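Local atomic coordinates of beta-N-acetylhexosaminidase (Thermotoga neapolitana, PDB entry 5BZA), a protein that probably hydrolyses terminal non-reducing N-acetyl-D-hexosamine residues from N-acetyl-beta-D-hexosaminides. Residues Gly12-Phe16 with Leu44-Phe48; Met103-Gly107 with Arg319-Gly323; Val242-Glu248 with Asn271-Asn277; Leu343-Val347 with Phe377-Arg381. Residues are numbered along the deposited sequence.

Contact 1: Gly12-Phe16 with Leu44-Phe48; sequences GFDDF and LFLDF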
loop_
_atom_site.group_PDB
_atom_site.type_symbol
_atom_site.label_atom_id
_atom_site.label_comp_id
_atom_site.label_asym_id
_atom_site.label_seq_id
_atom_site.Cartn_x
_atom_site.Cartn_y
_atom_site.Cartn_z
ATOM N N GLY B 12 -19.535 -7.863 -7.585
ATOM C CA GLY B 12 -18.295 -8.262 -6.956
ATOM C C GLY B 12 -17.476 -9.137 -7.907
ATOM O O GLY B 12 -18.034 -9.954 -8.674
ATOM N N PHE B 13 -16.156 -8.892 -7.906
ATOM C CA PHE B 13 -15.204 -9.614 -8.738
ATOM C C PHE B 13 -14.121 -10.208 -7.898
ATOM O O PHE B 13 -13.353 -9.488 -7.262
ATOM C CB PHE B 13 -14.603 -8.702 -9.771
ATOM C CG PHE B 13 -15.573 -8.237 -10.794
ATOM C CD1 PHE B 13 -16.401 -7.145 -10.543
ATOM C CD2 PHE B 13 -15.643 -8.855 -12.027
ATOM C CE1 PHE B 13 -17.257 -6.692 -11.489
ATOM C CE2 PHE B 13 -16.504 -8.389 -12.980
ATOM C CZ PHE B 13 -17.302 -7.311 -12.705
ATOM N N ASP B 14 -14.088 -11.532 -7.899
ATOM C CA ASP B 14 -13.155 -12.313 -7.123
ATOM C C ASP B 14 -12.076 -12.841 -8.077
ATOM O O ASP B 14 -11.149 -13.562 -7.686
ATOM C CB ASP B 14 -13.920 -13.439 -6.423
ATOM C CG ASP B 14 -13.202 -13.974 -5.221
ATOM O OD1 ASP B 14 -12.690 -13.152 -4.407
ATOM O OD2 ASP B 14 -13.218 -15.220 -5.041
ATOM N N ASP B 15 -12.246 -12.483 -9.341
ATOM C CA ASP B 15 -11.319 -12.847 -10.388
ATOM C C ASP B 15 -11.492 -11.847 -11.543
ATOM O O ASP B 15 -12.524 -11.171 -11.637
ATOM C CB ASP B 15 -11.543 -14.317 -10.828
ATOM C CG ASP B 15 -10.351 -14.879 -11.646
ATOM O OD1 ASP B 15 -9.344 -14.167 -11.722
ATOM O OD2 ASP B 15 -10.376 -16.038 -12.131
ATOM N N PHE B 16 -10.461 -11.715 -12.387
ATOM C CA PHE B 16 -10.545 -10.884 -13.580
ATOM C C PHE B 16 -10.038 -11.706 -14.758
ATOM O O PHE B 16 -8.952 -12.276 -14.699
ATOM C CB PHE B 16 -9.743 -9.587 -13.429
ATOM C CG PHE B 16 -9.693 -8.774 -14.690
ATOM C CD1 PHE B 16 -10.845 -8.211 -15.222
ATOM C CD2 PHE B 16 -8.480 -8.615 -15.383
ATOM C CE1 PHE B 16 -10.791 -7.467 -16.404
ATOM C CE2 PHE B 16 -8.420 -7.883 -16.547
ATOM C CZ PHE B 16 -9.573 -7.301 -17.069
ATOM N N LEU B 44 -3.260 -8.741 -11.469
ATOM C CA LEU B 44 -4.684 -8.777 -11.827
ATOM C C LEU B 44 -5.380 -7.478 -11.523
ATOM O O LEU B 44 -6.089 -6.929 -12.378
ATOM C CB LEU B 44 -5.431 -9.897 -11.098
ATOM C CG LEU B 44 -5.661 -11.268 -11.728
ATOM C CD1 LEU B 44 -6.919 -11.844 -11.067
ATOM C CD2 LEU B 44 -5.831 -11.209 -13.245
ATOM N N PHE B 45 -5.187 -6.976 -10.313
ATOM C CA PHE B 45 -5.786 -5.705 -9.922
ATOM C C PHE B 45 -5.465 -4.580 -10.934
ATOM O O PHE B 45 -6.374 -3.940 -11.491
ATOM C CB PHE B 45 -5.320 -5.366 -8.487
ATOM C CG PHE B 45 -5.651 -3.966 -8.057
ATOM C CD1 PHE B 45 -6.972 -3.539 -7.977
ATOM C CD2 PHE B 45 -4.626 -3.047 -7.787
ATOM C CE1 PHE B 45 -7.281 -2.208 -7.607
ATOM C CE2 PHE B 45 -4.913 -1.723 -7.411
ATOM C CZ PHE B 45 -6.253 -1.307 -7.332
ATOM N N LEU B 46 -4.180 -4.406 -11.259
ATOM C CA LEU B 46 -3.761 -3.363 -12.192
ATOM C C LEU B 46 -4.333 -3.558 -13.595
ATOM O O LEU B 46 -4.799 -2.577 -14.232
ATOM C CB LEU B 46 -2.221 -3.302 -12.269
ATOM C CG LEU B 46 -1.526 -2.918 -10.976
ATOM C CD1 LEU B 46 0.007 -2.976 -11.124
ATOM C CD2 LEU B 46 -1.978 -1.527 -10.545
ATOM N N ASP B 47 -4.322 -4.806 -14.086
ATOM C CA ASP B 47 -4.880 -5.056 -15.397
ATOM C C ASP B 47 -6.400 -4.778 -15.405
ATOM O O ASP B 47 -6.938 -4.237 -16.390
ATOM C CB ASP B 47 -4.591 -6.491 -15.859
ATOM C CG ASP B 47 -4.910 -6.703 -17.359
ATOM O OD1 ASP B 47 -4.753 -5.741 -18.159
ATOM O OD2 ASP B 47 -5.323 -7.820 -17.751
ATOM N N PHE B 48 -7.101 -5.153 -14.327
ATOM C CA PHE B 48 -8.549 -4.839 -14.167
ATOM C C PHE B 48 -8.778 -3.311 -14.186
ATOM O O PHE B 48 -9.610 -2.820 -14.944
ATOM C CB PHE B 48 -9.075 -5.462 -12.856
ATOM C CG PHE B 48 -10.594 -5.571 -12.747
ATOM C CD1 PHE B 48 -11.428 -5.261 -13.809
ATOM C CD2 PHE B 48 -11.166 -6.052 -11.563
ATOM C CE1 PHE B 48 -12.812 -5.416 -13.700
ATOM C CE2 PHE B 48 -12.532 -6.211 -11.436
ATOM C CZ PHE B 48 -13.365 -5.887 -12.504
#
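This buried contact packs a strand end against a helix in the TIM barrel of a family 3 glycoside hydrolase, and an aromatic cluster of F13, F16 and F48 holds it together. G12 and F13 finish strand 9-13, the chain then continues through the loop residues D14 and D15, and F16 meets helix 42-54. It illustrates how a barrel strand, with the loop that follows it, can be joined to one helix without a single hydrogen bond between the two segments. F48 sits between the other rings. Its edge points at the face of F13 in a T-shaped pair (centroids 5.0 Å apart, planes at 66°), whereas F16 lies nearly parallel to it (4.6 Å, 19°) but slid so far that the rings barely overlap. Beside the rings, D15 OD1 comes within 3.4 Å of L44 CD1, but its charge is met by R376. D47 likewise has its polar partners in Y456 and K457, so the acidic residues flanking the cluster bind the C-terminal domain. The slid stack leaves the F16 face over the helix backbone instead: F48 CA stands 3.8 Å from the centroid of the F16 ring, 8° off its normal, in a CH-pi contact.

Contact 2: Met103-Gly107 with Arg319-Gly323; sequences MNTLG and RFNSG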
loop_
_atom_site.group_PDB
_atom_site.type_symbol
_atom_site.label_atom_id
_atom_site.label_comp_id
_atom_site.label_asym_id
_atom_site.label_seq_id
_atom_site.Cartn_x
_atom_site.Cartn_y
_atom_site.Cartn_z
ATOM N N MET B 103 -7.047 5.462 -1.788
ATOM C CA MET B 103 -8.010 4.728 -2.611
ATOM C C MET B 103 -8.291 5.452 -3.919
ATOM O O MET B 103 -8.288 4.848 -5.017
ATOM C CB MET B 103 -9.356 4.541 -1.855
ATOM C CG MET B 103 -9.332 3.594 -0.685
ATOM S SD MET B 103 -10.785 3.674 0.455
ATOM C CE MET B 103 -10.148 2.632 1.780
ATOM N N ASN B 104 -8.556 6.751 -3.791
ATOM C CA ASN B 104 -8.877 7.596 -4.928
ATOM C C ASN B 104 -7.685 7.593 -5.879
ATOM O O ASN B 104 -7.878 7.581 -7.097
ATOM C CB ASN B 104 -9.203 9.039 -4.512
ATOM C CG ASN B 104 -9.444 9.964 -5.731
ATOM O OD1 ASN B 104 -8.513 10.559 -6.293
ATOM N ND2 ASN B 104 -10.682 10.075 -6.134
ATOM N N THR B 105 -6.457 7.630 -5.330
ATOM C CA THR B 105 -5.261 7.622 -6.183
ATOM C C THR B 105 -5.187 6.318 -6.947
ATOM O O THR B 105 -4.771 6.294 -8.109
ATOM C CB THR B 105 -3.948 7.807 -5.377
ATOM O OG1 THR B 105 -4.014 9.011 -4.621
ATOM C CG2 THR B 105 -2.744 7.886 -6.298
ATOM N N LEU B 106 -5.559 5.211 -6.298
ATOM C CA LEU B 106 -5.469 3.930 -6.994
ATOM C C LEU B 106 -6.455 3.783 -8.132
ATOM O O LEU B 106 -6.198 3.031 -9.074
ATOM C CB LEU B 106 -5.647 2.774 -6.031
ATOM C CG LEU B 106 -4.581 2.556 -4.964
ATOM C CD1 LEU B 106 -5.142 1.503 -3.984
ATOM C CD2 LEU B 106 -3.270 2.086 -5.630
ATOM N N GLY B 107 -7.571 4.508 -8.043
ATOM C CA GLY B 107 -8.660 4.405 -8.990
ATOM C C GLY B 107 -10.009 4.045 -8.345
ATOM O O GLY B 107 -11.001 3.961 -9.058
ATOM N N ARG B 319 -9.041 11.743 -12.134
ATOM C CA ARG B 319 -7.838 11.756 -12.989
ATOM C C ARG B 319 -6.892 10.589 -12.710
ATOM O O ARG B 319 -5.924 10.349 -13.468
ATOM C CB ARG B 319 -7.113 13.118 -12.873
ATOM C CG ARG B 319 -6.311 13.419 -11.587
ATOM C CD ARG B 319 -5.824 14.905 -11.643
ATOM N NE ARG B 319 -5.475 15.405 -10.308
ATOM C CZ ARG B 319 -6.388 15.771 -9.398
ATOM N NH1 ARG B 319 -7.688 15.579 -9.643
ATOM N NH2 ARG B 319 -6.013 16.238 -8.204
ATOM N N PHE B 320 -7.178 9.849 -11.638
ATOM C CA PHE B 320 -6.264 8.782 -11.211
ATOM C C PHE B 320 -6.753 7.363 -11.503
ATOM O O PHE B 320 -7.881 6.964 -11.119
ATOM C CB PHE B 320 -5.951 8.927 -9.714
ATOM C CG PHE B 320 -5.300 10.229 -9.373
ATOM C CD1 PHE B 320 -3.998 10.493 -9.792
ATOM C CD2 PHE B 320 -5.977 11.191 -8.648
ATOM C CE1 PHE B 320 -3.383 11.691 -9.489
ATOM C CE2 PHE B 320 -5.373 12.396 -8.337
ATOM C CZ PHE B 320 -4.071 12.647 -8.766
ATOM N N ASN B 321 -5.891 6.591 -12.157
ATOM C CA ASN B 321 -6.151 5.167 -12.325
ATOM C C ASN B 321 -4.815 4.387 -12.399
ATOM O O ASN B 321 -4.077 4.524 -13.365
ATOM C CB ASN B 321 -7.024 4.934 -13.569
ATOM C CG ASN B 321 -7.570 3.524 -13.650
ATOM O OD1 ASN B 321 -6.927 2.595 -13.241
ATOM N ND2 ASN B 321 -8.747 3.364 -14.212
ATOM N N SER B 322 -4.522 3.584 -11.365
ATOM C CA SER B 322 -3.282 2.813 -11.270
ATOM C C SER B 322 -3.125 1.778 -12.421
ATOM O O SER B 322 -2.075 1.146 -12.573
ATOM C CB SER B 322 -3.177 2.162 -9.884
ATOM O OG SER B 322 -4.218 1.212 -9.615
ATOM N N GLY B 323 -4.143 1.647 -13.264
ATOM C CA GLY B 323 -4.041 0.795 -14.433
ATOM C C GLY B 323 -3.004 1.242 -15.472
ATOM O O GLY B 323 -2.666 0.507 -16.407
#
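One carbonyl at a helix end receives both polar bonds of this contact. L106 O accepts from S322 N at 2.9 Å and from S322 OG at 2.7 Å, so that a single serine offers its amide and its hydroxyl to the same oxygen. The serine lies in a turn in which N321 OD1 accepts from G323 N at 2.9 Å, a capping bond at the entry to helix 323-331; N321 ND2 reaches M49 O in helix 42-54. A weaker approach follows where G107 CA lies 3.4 Å from F320 O in a CA-H...O contact. Packing extends outward from there. F320 CB rests 3.3 Å from T105 O, and N104 OD1 meets the edge of the aromatic ring at 3.5 Å from F320 CD2. Beyond the two segments, N104 ND2 bonds to G154 O, and T105 OG1 hydrogen-bonds to R101 O of its own chain and to R101 NH1 of the second subunit, so the contact forms part of the subunit interface. The geometry turns on G107. Its phi of 123° would jam any CB against the preceding carbonyl, and a CB would also point toward N321 and F320. Weakly bonded through G107 N to N104 O at 3.2 Å, this glycine is the C-prime residue of a Schellman motif that ends helix 89-106, a helix stop whose last carbonyl is claimed by a loop over 200 residues further along the chain.

Contact 3: Val242-Glu248 with Asn271-Asn277; sequences VLSDAME and NMILLDN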
loop_
_atom_site.group_PDB
_atom_site.type_symbol
_atom_site.label_atom_id
_atom_site.label_comp_id
_atom_site.label_asym_id
_atom_site.label_seq_id
_atom_site.Cartn_x
_atom_site.Cartn_y
_atom_site.Cartn_z
ATOM N N VAL B 242 -29.295 3.989 -2.948
ATOM C CA VAL B 242 -29.520 2.884 -2.021
ATOM C C VAL B 242 -29.142 1.556 -2.650
ATOM O O VAL B 242 -29.654 1.195 -3.715
ATOM C CB VAL B 242 -31.041 2.785 -1.566
ATOM C CG1 VAL B 242 -31.338 1.436 -0.808
ATOM C CG2 VAL B 242 -31.441 3.982 -0.759
ATOM N N LEU B 243 -28.299 0.803 -1.956
ATOM C CA LEU B 243 -27.832 -0.509 -2.405
ATOM C C LEU B 243 -28.273 -1.627 -1.519
ATOM O O LEU B 243 -28.289 -1.471 -0.311
ATOM C CB LEU B 243 -26.288 -0.590 -2.436
ATOM C CG LEU B 243 -25.390 -0.145 -3.562
ATOM C CD1 LEU B 243 -25.661 1.293 -3.922
ATOM C CD2 LEU B 243 -23.995 -0.277 -2.995
ATOM N N SER B 244 -28.533 -2.791 -2.099
ATOM C CA SER B 244 -28.683 -3.969 -1.267
ATOM C C SER B 244 -27.347 -4.383 -0.678
ATOM O O SER B 244 -26.264 -4.097 -1.246
ATOM C CB SER B 244 -29.290 -5.116 -2.081
ATOM O OG SER B 244 -28.354 -5.750 -2.943
ATOM N N ASP B 245 -27.386 -5.094 0.441
ATOM C CA ASP B 245 -26.228 -5.936 0.753
ATOM C C ASP B 245 -26.259 -7.050 -0.320
ATOM O O ASP B 245 -27.210 -7.117 -1.097
ATOM C CB ASP B 245 -26.265 -6.500 2.176
ATOM C CG ASP B 245 -24.875 -6.830 2.698
ATOM O OD1 ASP B 245 -23.936 -6.851 1.863
ATOM O OD2 ASP B 245 -24.706 -7.110 3.918
ATOM N N ALA B 246 -25.250 -7.912 -0.399
ATOM C CA ALA B 246 -25.176 -8.865 -1.540
ATOM C C ALA B 246 -26.367 -9.822 -1.548
ATOM O O ALA B 246 -26.608 -10.536 -0.580
ATOM C CB ALA B 246 -23.876 -9.653 -1.507
ATOM N N MET B 247 -27.107 -9.846 -2.658
ATOM C CA MET B 247 -28.388 -10.592 -2.708
ATOM C C MET B 247 -28.236 -12.094 -2.573
ATOM O O MET B 247 -29.177 -12.771 -2.182
ATOM C CB MET B 247 -29.122 -10.300 -4.019
ATOM C CG MET B 247 -29.776 -8.959 -4.079
ATOM S SD MET B 247 -31.089 -8.720 -2.849
ATOM C CE MET B 247 -31.713 -7.152 -3.454
ATOM N N GLU B 248 -27.063 -12.616 -2.926
ATOM C CA GLU B 248 -26.832 -14.054 -2.918
ATOM C C GLU B 248 -26.741 -14.541 -1.482
ATOM O O GLU B 248 -26.857 -15.725 -1.236
ATOM C CB GLU B 248 -25.536 -14.431 -3.670
ATOM C CG GLU B 248 -25.554 -14.104 -5.176
ATOM C CD GLU B 248 -24.908 -12.761 -5.466
ATOM O OE1 GLU B 248 -24.944 -11.896 -4.556
ATOM O OE2 GLU B 248 -24.340 -12.578 -6.583
ATOM N N ASN B 271 -32.116 1.202 -5.290
ATOM C CA ASN B 271 -31.565 1.607 -6.570
ATOM C C ASN B 271 -30.590 0.597 -7.177
ATOM O O ASN B 271 -30.689 0.264 -8.350
ATOM C CB ASN B 271 -30.838 2.933 -6.447
ATOM C CG ASN B 271 -31.704 4.030 -5.915
ATOM O OD1 ASN B 271 -31.275 4.770 -5.013
ATOM N ND2 ASN B 271 -32.905 4.191 -6.491
ATOM N N MET B 272 -29.603 0.147 -6.413
ATOM C CA MET B 272 -28.644 -0.771 -6.997
ATOM C C MET B 272 -28.623 -2.085 -6.291
ATOM O O MET B 272 -28.422 -2.150 -5.079
ATOM C CB MET B 272 -27.218 -0.196 -6.990
ATOM C CG MET B 272 -27.019 0.975 -7.904
ATOM S SD MET B 272 -25.285 1.467 -8.133
ATOM C CE MET B 272 -24.795 0.323 -9.429
ATOM N N ILE B 273 -28.753 -3.140 -7.079
ATOM C CA ILE B 273 -28.635 -4.494 -6.557
ATOM C C ILE B 273 -27.170 -4.952 -6.496
ATOM O O ILE B 273 -26.506 -4.995 -7.520
ATOM C CB ILE B 273 -29.457 -5.437 -7.403
ATOM C CG1 ILE B 273 -30.925 -5.015 -7.236
ATOM C CG2 ILE B 273 -29.175 -6.857 -6.982
ATOM C CD1 ILE B 273 -31.907 -5.639 -8.193
ATOM N N LEU B 274 -26.675 -5.262 -5.291
ATOM C CA LEU B 274 -25.311 -5.737 -5.120
ATOM C C LEU B 274 -25.258 -7.274 -5.245
ATOM O O LEU B 274 -26.000 -7.987 -4.559
ATOM C CB LEU B 274 -24.752 -5.260 -3.774
ATOM C CG LEU B 274 -23.320 -5.674 -3.410
ATOM C CD1 LEU B 274 -22.299 -4.865 -4.262
ATOM C CD2 LEU B 274 -22.978 -5.533 -1.946
ATOM N N LEU B 275 -24.477 -7.773 -6.212
ATOM C CA LEU B 275 -24.155 -9.210 -6.351
ATOM C C LEU B 275 -22.761 -9.495 -5.901
ATOM O O LEU B 275 -21.856 -8.789 -6.321
ATOM C CB LEU B 275 -24.280 -9.669 -7.788
ATOM C CG LEU B 275 -25.648 -9.355 -8.359
ATOM C CD1 LEU B 275 -25.688 -9.735 -9.811
ATOM C CD2 LEU B 275 -26.718 -10.120 -7.503
ATOM N N ASP B 276 -22.541 -10.545 -5.127
ATOM C CA ASP B 276 -21.189 -10.780 -4.654
ATOM C C ASP B 276 -20.407 -11.619 -5.665
ATOM O O ASP B 276 -19.265 -11.988 -5.401
ATOM C CB ASP B 276 -21.165 -11.416 -3.245
ATOM C CG ASP B 276 -21.710 -12.812 -3.225
ATOM O OD1 ASP B 276 -22.278 -13.238 -4.242
ATOM O OD2 ASP B 276 -21.611 -13.482 -2.170
ATOM N N ASN B 277 -21.021 -11.864 -6.824
ATOM C CA ASN B 277 -20.444 -12.669 -7.886
ATOM C C ASN B 277 -20.905 -12.193 -9.265
ATOM O O ASN B 277 -22.079 -12.327 -9.594
ATOM C CB ASN B 277 -20.811 -14.135 -7.715
ATOM C CG ASN B 277 -20.023 -15.047 -8.630
ATOM O OD1 ASN B 277 -19.448 -14.613 -9.657
ATOM N ND2 ASN B 277 -19.994 -16.335 -8.279
#
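L274 lies at the apolar centre, the residue most covered by the opposing segment, with its CD2 4.2 Å from A246 CB. Around it M247 CG touches I273 CG2 at 3.6 Å, M247 CB nears L275 CD2 at 4.2 Å, and L243 CD1 meets M272 CB at 3.7 Å. Helix 258-268 covers M247 and I273 through F265. Hydrogen bonds run along the length of the pair. V242 O accepts from both N271 N and M272 N at 2.9 Å, V242 N donates to N271 OD1 at 3.0 Å, an oxygen that also accepts from R233, and S244 N reaches M272 O at 3.1 Å. Past the single bridge of L243 with M272 the backbones part, and a side chain fills in: L274 N donates to S244 OG at 2.9 Å, while S244 OG gives its own proton to D245 O at 2.6 Å. The main chain returns when M247 N bonds to L274 O at 2.9 Å. At the polar edge E248 OE1 accepts from D276 N at 2.8 Å, although E248 OE1 and D276 OD1, both acceptors, are crowded to 3.0 Å. D245, whose CA-to-CB bond points away, binds a cadmium ion together with H161. Strands 241-243 and 273-275, joined through helices in a beta-alpha-beta unit, are the seventh and eighth of the sheet; their meeting closes the TIM barrel, with D245 in the segment continuing from strand 241-243.

Contact 4: Leu343-Val347 with Phe377-Arg381; sequences LGREV and FFKVR. With CD (cadmium ion), chain T.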
loop_
_atom_site.group_PDB
_atom_site.type_symbol
_atom_site.label_atom_id
_atom_site.label_comp_id
_atom_site.label_asym_id
_atom_site.label_seq_id
_atom_site.Cartn_x
_atom_site.Cartn_y
_atom_site.Cartn_z
ATOM N N LEU B 343 1.405 -22.997 -29.174
ATOM C CA LEU B 343 1.045 -22.369 -27.914
ATOM C C LEU B 343 0.056 -23.191 -27.040
ATOM O O LEU B 343 -0.059 -22.950 -25.834
ATOM C CB LEU B 343 0.542 -20.947 -28.201
ATOM C CG LEU B 343 1.707 -20.073 -28.749
ATOM C CD1 LEU B 343 1.291 -18.618 -28.938
ATOM C CD2 LEU B 343 2.999 -20.149 -27.897
ATOM N N GLY B 344 -0.686 -24.121 -27.647
ATOM C CA GLY B 344 -1.567 -25.008 -26.902
ATOM C C GLY B 344 -0.861 -26.197 -26.268
ATOM O O GLY B 344 -1.523 -27.060 -25.724
ATOM N N ARG B 345 0.469 -26.277 -26.336
ATOM C CA ARG B 345 1.184 -27.436 -25.769
ATOM C C ARG B 345 1.469 -27.262 -24.300
ATOM O O ARG B 345 1.309 -26.163 -23.783
ATOM C CB ARG B 345 2.531 -27.666 -26.469
ATOM C CG ARG B 345 2.469 -27.904 -27.957
ATOM C CD ARG B 345 3.914 -28.018 -28.487
ATOM N NE ARG B 345 3.990 -28.274 -29.930
ATOM C CZ ARG B 345 5.135 -28.432 -30.605
ATOM N NH1 ARG B 345 6.299 -28.389 -29.965
ATOM N NH2 ARG B 345 5.110 -28.648 -31.915
ATOM N N GLU B 346 2.020 -28.288 -23.652
ATOM C CA GLU B 346 2.281 -28.177 -22.223
ATOM C C GLU B 346 3.673 -27.540 -22.100
ATOM O O GLU B 346 4.576 -27.834 -22.896
ATOM C CB GLU B 346 2.265 -29.544 -21.529
ATOM C CG GLU B 346 1.039 -30.437 -21.831
ATOM C CD GLU B 346 1.342 -31.911 -21.509
ATOM O OE1 GLU B 346 1.320 -32.759 -22.438
ATOM O OE2 GLU B 346 1.745 -32.201 -20.342
ATOM N N VAL B 347 3.862 -26.686 -21.102
ATOM C CA VAL B 347 5.039 -25.841 -21.090
ATOM C C VAL B 347 5.929 -26.273 -19.951
ATOM O O VAL B 347 5.459 -26.603 -18.870
ATOM C CB VAL B 347 4.690 -24.304 -20.968
ATOM C CG1 VAL B 347 5.925 -23.464 -20.788
ATOM C CG2 VAL B 347 3.948 -23.811 -22.214
ATOM N N PHE B 377 -2.342 -18.894 -18.261
ATOM C CA PHE B 377 -2.268 -18.772 -19.723
ATOM C C PHE B 377 -1.869 -20.072 -20.425
ATOM O O PHE B 377 -2.207 -20.292 -21.591
ATOM C CB PHE B 377 -1.267 -17.672 -20.093
ATOM C CG PHE B 377 -1.673 -16.296 -19.641
ATOM C CD1 PHE B 377 -2.530 -15.506 -20.414
ATOM C CD2 PHE B 377 -1.188 -15.781 -18.450
ATOM C CE1 PHE B 377 -2.902 -14.220 -19.986
ATOM C CE2 PHE B 377 -1.569 -14.502 -18.026
ATOM C CZ PHE B 377 -2.424 -13.726 -18.798
ATOM N N PHE B 378 -1.119 -20.921 -19.731
ATOM C CA PHE B 378 -0.568 -22.117 -20.367
ATOM C C PHE B 378 -0.725 -23.320 -19.495
ATOM O O PHE B 378 -0.582 -23.214 -18.283
ATOM C CB PHE B 378 0.969 -21.924 -20.722
ATOM C CG PHE B 378 1.220 -20.791 -21.670
ATOM C CD1 PHE B 378 1.090 -20.986 -23.022
ATOM C CD2 PHE B 378 1.459 -19.512 -21.205
ATOM C CE1 PHE B 378 1.246 -19.954 -23.897
ATOM C CE2 PHE B 378 1.597 -18.461 -22.079
ATOM C CZ PHE B 378 1.491 -18.683 -23.426
ATOM N N LYS B 379 -0.962 -24.480 -20.112
ATOM C CA LYS B 379 -0.797 -25.718 -19.353
ATOM C C LYS B 379 0.700 -25.851 -19.033
ATOM O O LYS B 379 1.580 -25.637 -19.887
ATOM C CB LYS B 379 -1.289 -26.938 -20.132
ATOM C CG LYS B 379 -2.525 -26.706 -20.926
ATOM C CD LYS B 379 -2.995 -27.998 -21.582
ATOM C CE LYS B 379 -2.571 -27.958 -23.029
ATOM N NZ LYS B 379 -2.924 -29.183 -23.779
ATOM N N VAL B 380 0.986 -26.168 -17.781
ATOM C CA VAL B 380 2.357 -26.260 -17.327
ATOM C C VAL B 380 2.685 -27.692 -16.912
ATOM O O VAL B 380 2.051 -28.233 -15.993
ATOM C CB VAL B 380 2.587 -25.305 -16.165
ATOM C CG1 VAL B 380 3.954 -25.520 -15.540
ATOM C CG2 VAL B 380 2.387 -23.848 -16.639
ATOM N N ARG B 381 3.655 -28.309 -17.588
ATOM C CA ARG B 381 4.108 -29.666 -17.250
ATOM C C ARG B 381 5.123 -29.690 -16.127
ATOM O O ARG B 381 5.055 -30.564 -15.263
ATOM C CB ARG B 381 4.731 -30.408 -18.441
ATOM C CG ARG B 381 4.991 -31.885 -18.055
ATOM C CD ARG B 381 5.487 -32.751 -19.189
ATOM N NE ARG B 381 4.507 -32.892 -20.256
ATOM C CZ ARG B 381 4.729 -33.603 -21.353
ATOM N NH1 ARG B 381 5.879 -34.248 -21.493
ATOM N NH2 ARG B 381 3.812 -33.683 -22.302
HETATM CD CD CD T . 0.670 -32.443 -24.528
HETATM O O HOH W 1 -0.742 -24.602 -23.073
HETATM O O HOH W 2 -2.210 -21.695 -23.960
HETATM O O HOH W 3 -0.054 -31.781 -26.765
#
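Two backbone hydrogen bonds set the register here: V347 N donates to K379 O at 2.8 Å, and R381 N to V347 O at 2.8 Å. V347 thus pairs with V380 in a parallel bridge, where strand 347-352 begins to pair with edge strand 380-386 of the C-terminal domain. Before the bridge the segments separate and water takes over. Water 1 accepts from K379 N at 3.0 Å and lies 2.7 Å from R345 O and 3.3 Å from L343 O, with more acceptors around it than protons to give. Water 2 spans F377 O (2.8 Å) and L343 O (3.1 Å) under the same limit. Among the apolar side chains V347 CG2 packs on F378 CB at 3.8 Å, and the F378 ring makes edge-to-face pairs with F401 and F459. The charged end belongs to E346, whose carboxylate forms a two-pronged salt bridge: R381 NE to E346 OE2 at 2.8 Å and R381 NH2 to E346 OE1 at 2.7 Å, the placing of NH2 being less certain. E346 OE1 also binds cadmium at 2.2 Å, alongside water 3 at 2.4 Å and E398. One carboxylate therefore serves two cations, OE1 meeting both the metal and NH2 while OE2 meets NE.

Overall arrangement
Depth alone does not set the chemistry of these four contacts. Contacts 1, 2 and 3 are buried, contact 4 only partly. Contacts 1 and 3 reach the same barrel sheet through neighbouring strands 9-13 and 273-275, with a probable hydrogen bond from G12 N to L275 O (2.8 Å); yet one relies on rings and the other mainly on backbone bonds. Contact 2 touches contact 1 along helix 42-54, L46 CD2 lying 3.4 Å from S322 O, and spans a long chain excursion within which contact 3 is nested. Contact 4 stands apart in the C-terminal domain, its centre about 23 Å from that of contact 1, and there bridging waters and an inter-segment salt bridge join the backbone bonds; contacts 3 and 4 each hold a cadmium ligand.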